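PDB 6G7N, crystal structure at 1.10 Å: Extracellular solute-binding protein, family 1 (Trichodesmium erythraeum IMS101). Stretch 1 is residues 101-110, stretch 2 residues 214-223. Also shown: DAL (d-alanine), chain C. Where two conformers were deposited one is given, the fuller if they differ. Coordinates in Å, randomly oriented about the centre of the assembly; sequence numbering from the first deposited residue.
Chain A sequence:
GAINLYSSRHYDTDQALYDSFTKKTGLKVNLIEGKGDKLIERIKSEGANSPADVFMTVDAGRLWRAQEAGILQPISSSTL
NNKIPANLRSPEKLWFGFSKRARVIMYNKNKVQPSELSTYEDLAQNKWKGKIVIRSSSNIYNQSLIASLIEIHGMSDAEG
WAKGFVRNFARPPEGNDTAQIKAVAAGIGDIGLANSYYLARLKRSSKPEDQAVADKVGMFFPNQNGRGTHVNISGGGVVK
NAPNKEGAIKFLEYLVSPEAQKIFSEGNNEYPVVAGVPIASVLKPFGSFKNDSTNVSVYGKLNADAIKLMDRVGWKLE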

# COMPACT_ATOMS: atom_id res chain seq x y z
N ARG A 101 0.65 -3.42 3.50
CA ARG A 101 -0.14 -4.19 2.54
C ARG A 101 0.83 -4.95 1.64
O ARG A 101 1.97 -4.59 1.48
CB ARG A 101 -1.10 -3.31 1.74
CG ARG A 101 -0.44 -2.17 0.93
CD ARG A 101 -0.33 -0.83 1.66
NE ARG A 101 -1.59 -0.28 2.11
CZ ARG A 101 -2.54 0.24 1.31
NH1 ARG A 101 -3.68 0.62 1.83
NH2 ARG A 101 -2.36 0.34 -0.00
N ALA A 102 0.35 -6.02 1.03
CA ALA A 102 1.14 -6.80 0.05
C ALA A 102 0.42 -6.82 -1.28
O ALA A 102 -0.80 -6.96 -1.33
CB ALA A 102 1.35 -8.23 0.54
N ARG A 103 1.18 -6.68 -2.38
CA ARG A 103 0.58 -6.79 -3.70
C ARG A 103 0.83 -8.22 -4.18
O ARG A 103 1.97 -8.62 -4.40
CB ARG A 103 1.09 -5.71 -4.67
CG ARG A 103 0.22 -5.56 -5.92
CD ARG A 103 0.23 -4.14 -6.47
NE ARG A 103 -0.77 -3.90 -7.50
CZ ARG A 103 -2.08 -3.73 -7.25
NH1 ARG A 103 -2.56 -3.78 -6.02
NH2 ARG A 103 -2.92 -3.49 -8.26
N VAL A 104 -0.26 -8.98 -4.24
CA VAL A 104 -0.22 -10.43 -4.32
C VAL A 104 -0.88 -10.94 -5.58
O VAL A 104 -1.60 -10.21 -6.27
CB VAL A 104 -0.85 -11.06 -3.07
CG1 VAL A 104 -0.09 -10.61 -1.83
CG2 VAL A 104 -2.34 -10.72 -2.99
N ILE A 105 -0.67 -12.25 -5.83
CA ILE A 105 -1.38 -12.92 -6.92
C ILE A 105 -2.68 -13.49 -6.35
O ILE A 105 -2.67 -14.33 -5.43
CB ILE A 105 -0.55 -14.03 -7.56
CG1 ILE A 105 0.71 -13.45 -8.23
CG2 ILE A 105 -1.37 -14.78 -8.61
CD1 ILE A 105 1.75 -14.49 -8.60
N MET A 106 -3.80 -13.01 -6.88
CA MET A 106 -5.13 -13.55 -6.58
C MET A 106 -5.42 -14.62 -7.63
O MET A 106 -5.22 -14.36 -8.83
CB MET A 106 -6.18 -12.45 -6.67
CG MET A 106 -5.92 -11.27 -5.73
SD MET A 106 -6.11 -11.75 -3.99
CE MET A 106 -5.78 -10.16 -3.18
N TYR A 107 -5.84 -15.82 -7.20
CA TYR A 107 -6.01 -16.91 -8.16
C TYR A 107 -7.35 -17.60 -7.98
O TYR A 107 -7.89 -17.72 -6.88
CB TYR A 107 -4.88 -17.94 -8.08
CG TYR A 107 -4.72 -18.64 -6.75
CD1 TYR A 107 -3.97 -18.10 -5.72
CD2 TYR A 107 -5.33 -19.90 -6.53
CE1 TYR A 107 -3.83 -18.75 -4.51
CE2 TYR A 107 -5.19 -20.53 -5.30
CZ TYR A 107 -4.44 -19.96 -4.29
OH TYR A 107 -4.30 -20.59 -3.08
N ASN A 108 -7.92 -18.04 -9.10
CA ASN A 108 -9.17 -18.81 -9.08
C ASN A 108 -8.84 -20.21 -8.56
O ASN A 108 -8.09 -20.95 -9.18
CB ASN A 108 -9.77 -18.86 -10.46
CG ASN A 108 -11.08 -19.61 -10.49
OD1 ASN A 108 -11.09 -20.83 -10.42
ND2 ASN A 108 -12.17 -18.87 -10.55
N LYS A 109 -9.44 -20.58 -7.42
CA LYS A 109 -9.12 -21.85 -6.78
C LYS A 109 -9.49 -23.08 -7.61
O LYS A 109 -8.84 -24.12 -7.51
CB LYS A 109 -9.76 -21.94 -5.40
CG LYS A 109 -9.21 -20.95 -4.38
CD LYS A 109 -9.74 -21.26 -2.99
CE LYS A 109 -9.13 -20.34 -1.95
NZ LYS A 109 -9.46 -20.73 -0.54
N ASN A 110 -10.54 -22.96 -8.42
CA ASN A 110 -10.97 -24.04 -9.30
C ASN A 110 -9.97 -24.26 -10.44
O ASN A 110 -9.70 -25.41 -10.82
CB ASN A 110 -12.36 -23.69 -9.86
CG ASN A 110 -13.01 -24.84 -10.57
OD1 ASN A 110 -13.10 -25.93 -10.02
ND2 ASN A 110 -13.45 -24.60 -11.79
N ALA A 214 -15.14 -14.32 -2.29
CA ALA A 214 -13.93 -14.56 -1.51
C ALA A 214 -13.57 -16.03 -1.39
O ALA A 214 -12.41 -16.39 -1.47
CB ALA A 214 -14.04 -13.92 -0.15
N ASP A 215 -14.58 -16.89 -1.29
CA ASP A 215 -14.35 -18.32 -1.18
C ASP A 215 -13.78 -18.95 -2.45
O ASP A 215 -13.18 -20.01 -2.37
CB ASP A 215 -15.68 -19.02 -0.88
N LYS A 216 -13.97 -18.29 -3.59
CA LYS A 216 -13.49 -18.75 -4.90
C LYS A 216 -12.08 -18.30 -5.26
O LYS A 216 -11.53 -18.78 -6.28
CB LYS A 216 -14.41 -18.26 -6.01
CG LYS A 216 -15.77 -18.94 -5.97
CD LYS A 216 -16.74 -18.32 -6.95
CE LYS A 216 -18.02 -19.14 -7.06
NZ LYS A 216 -17.83 -20.15 -8.13
N VAL A 217 -11.50 -17.38 -4.48
CA VAL A 217 -10.23 -16.75 -4.81
C VAL A 217 -9.23 -16.93 -3.69
O VAL A 217 -9.54 -16.63 -2.52
CB VAL A 217 -10.44 -15.25 -5.09
CG1 VAL A 217 -9.11 -14.54 -5.39
CG2 VAL A 217 -11.41 -15.06 -6.25
N GLY A 218 -8.05 -17.43 -4.03
CA GLY A 218 -6.96 -17.56 -3.09
C GLY A 218 -5.97 -16.42 -3.25
O GLY A 218 -5.99 -15.70 -4.24
N MET A 219 -5.12 -16.30 -2.24
CA MET A 219 -4.04 -15.31 -2.20
C MET A 219 -2.71 -16.01 -2.15
O MET A 219 -2.49 -16.82 -1.27
CB MET A 219 -4.19 -14.47 -0.92
CG MET A 219 -3.00 -13.58 -0.64
SD MET A 219 -3.34 -12.41 0.67
CE MET A 219 -4.96 -11.88 0.21
N PHE A 220 -1.81 -15.66 -3.08
CA PHE A 220 -0.48 -16.24 -3.16
C PHE A 220 0.56 -15.12 -3.00
O PHE A 220 0.54 -14.14 -3.74
CB PHE A 220 -0.29 -16.96 -4.50
CG PHE A 220 1.00 -17.70 -4.64
CD1 PHE A 220 1.12 -19.01 -4.19
CD2 PHE A 220 2.11 -17.08 -5.17
CE1 PHE A 220 2.31 -19.70 -4.34
CE2 PHE A 220 3.30 -17.76 -5.30
CZ PHE A 220 3.40 -19.07 -4.88
N PHE A 221 1.47 -15.31 -2.05
CA PHE A 221 2.54 -14.34 -1.76
C PHE A 221 3.75 -14.69 -2.62
O PHE A 221 4.38 -15.71 -2.39
CB PHE A 221 2.90 -14.41 -0.27
CG PHE A 221 1.74 -14.08 0.64
CD1 PHE A 221 1.25 -12.79 0.73
CD2 PHE A 221 1.12 -15.06 1.40
CE1 PHE A 221 0.19 -12.44 1.54
CE2 PHE A 221 0.04 -14.73 2.21
CZ PHE A 221 -0.42 -13.42 2.29
N PRO A 222 4.10 -13.86 -3.64
CA PRO A 222 5.10 -14.32 -4.57
C PRO A 222 6.54 -14.17 -4.06
O PRO A 222 6.83 -13.43 -3.11
CB PRO A 222 4.87 -13.42 -5.80
CG PRO A 222 3.48 -12.90 -5.64
CD PRO A 222 3.39 -12.70 -4.16
N ASN A 223 7.43 -14.88 -4.75
CA ASN A 223 8.88 -14.77 -4.58
C ASN A 223 9.36 -15.23 -3.19
O ASN A 223 10.42 -14.82 -2.71
CB ASN A 223 9.44 -13.37 -4.93
CG ASN A 223 9.23 -12.97 -6.39
OD1 ASN A 223 8.10 -12.95 -6.87
ND2 ASN A 223 10.33 -12.66 -7.11
N DAL C . -7.63 2.55 -1.41
CA DAL C . -7.93 2.87 0.02
CB DAL C . -8.07 4.37 0.21
C DAL C . -6.94 2.28 0.98
O DAL C . -6.10 1.50 0.49
OXT DAL C . -7.02 2.61 2.19
O HOH W 1 -1.81 -20.07 -1.93
O HOH W 2 -11.99 -21.07 0.07
O HOH W 3 -12.79 -20.90 -7.67

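Strands 101-108 and 217-220 run antiparallel, and side chains pack on both faces of the sheet they form. Two pairs of backbone hydrogen bonds set the register. Ile105 N donates to Phe220 O (3.1 Å), and Phe220 N returns to Ile105 O (2.8 Å). Tyr107 N donates to Gly218 O (3.0 Å), and Gly218 N to Tyr107 O (2.9 Å). Past the strand end, Lys109 N reaches Lys216 O at 3.0 Å, nearly straight.

The clearest hollow is at Gly218. Having no side chain, it leaves room for the Tyr107 ring, whose chi1 is p. The ring lies over the glycine, with Gly218 CA 3.8 Å from the ring centroid in a CH-pi contact. A CB on Gly218 would sit 2.3 Å from Tyr107 CZ, a clash. The ring's CE1 also reaches Phe220 CB at 4.0 Å. Lys109 borders the same hollow, its CE 3.7 Å from Gly218 CA. Beyond the ring, water 1 hydrogen-bonds to Tyr107 OH (2.8 Å) and weakly to Met219 O (3.4 Å).

On the same face as Tyr107, Ile105 and Phe220 pair through their CB atoms, 4.2 Å apart. Ile105 CD1 extends to Pro222 CG at 3.8 Å.

The other face carries Met106, Asn108, Val217 and Met219. Met106 CB meets Val217 CG1 at 3.8 Å, while its CE touches Met219 CE at 3.9 Å. Val104 packs against two neighbours: its CG2 lies 3.8 Å from Met219 CG, and its CG1 3.6 Å from Phe221 CD1. The CB of Phe221 points away, but its ring comes back toward stretch 1, with Ala102 CB at its edge, 4.5 Å from CE1.

At the exposed end, water 2 links Lys109 NZ (2.6 Å) to Asp215 O (2.9 Å). Water 3 likewise links Asn110 N (3.1 Å) to Lys216 O (2.8 Å).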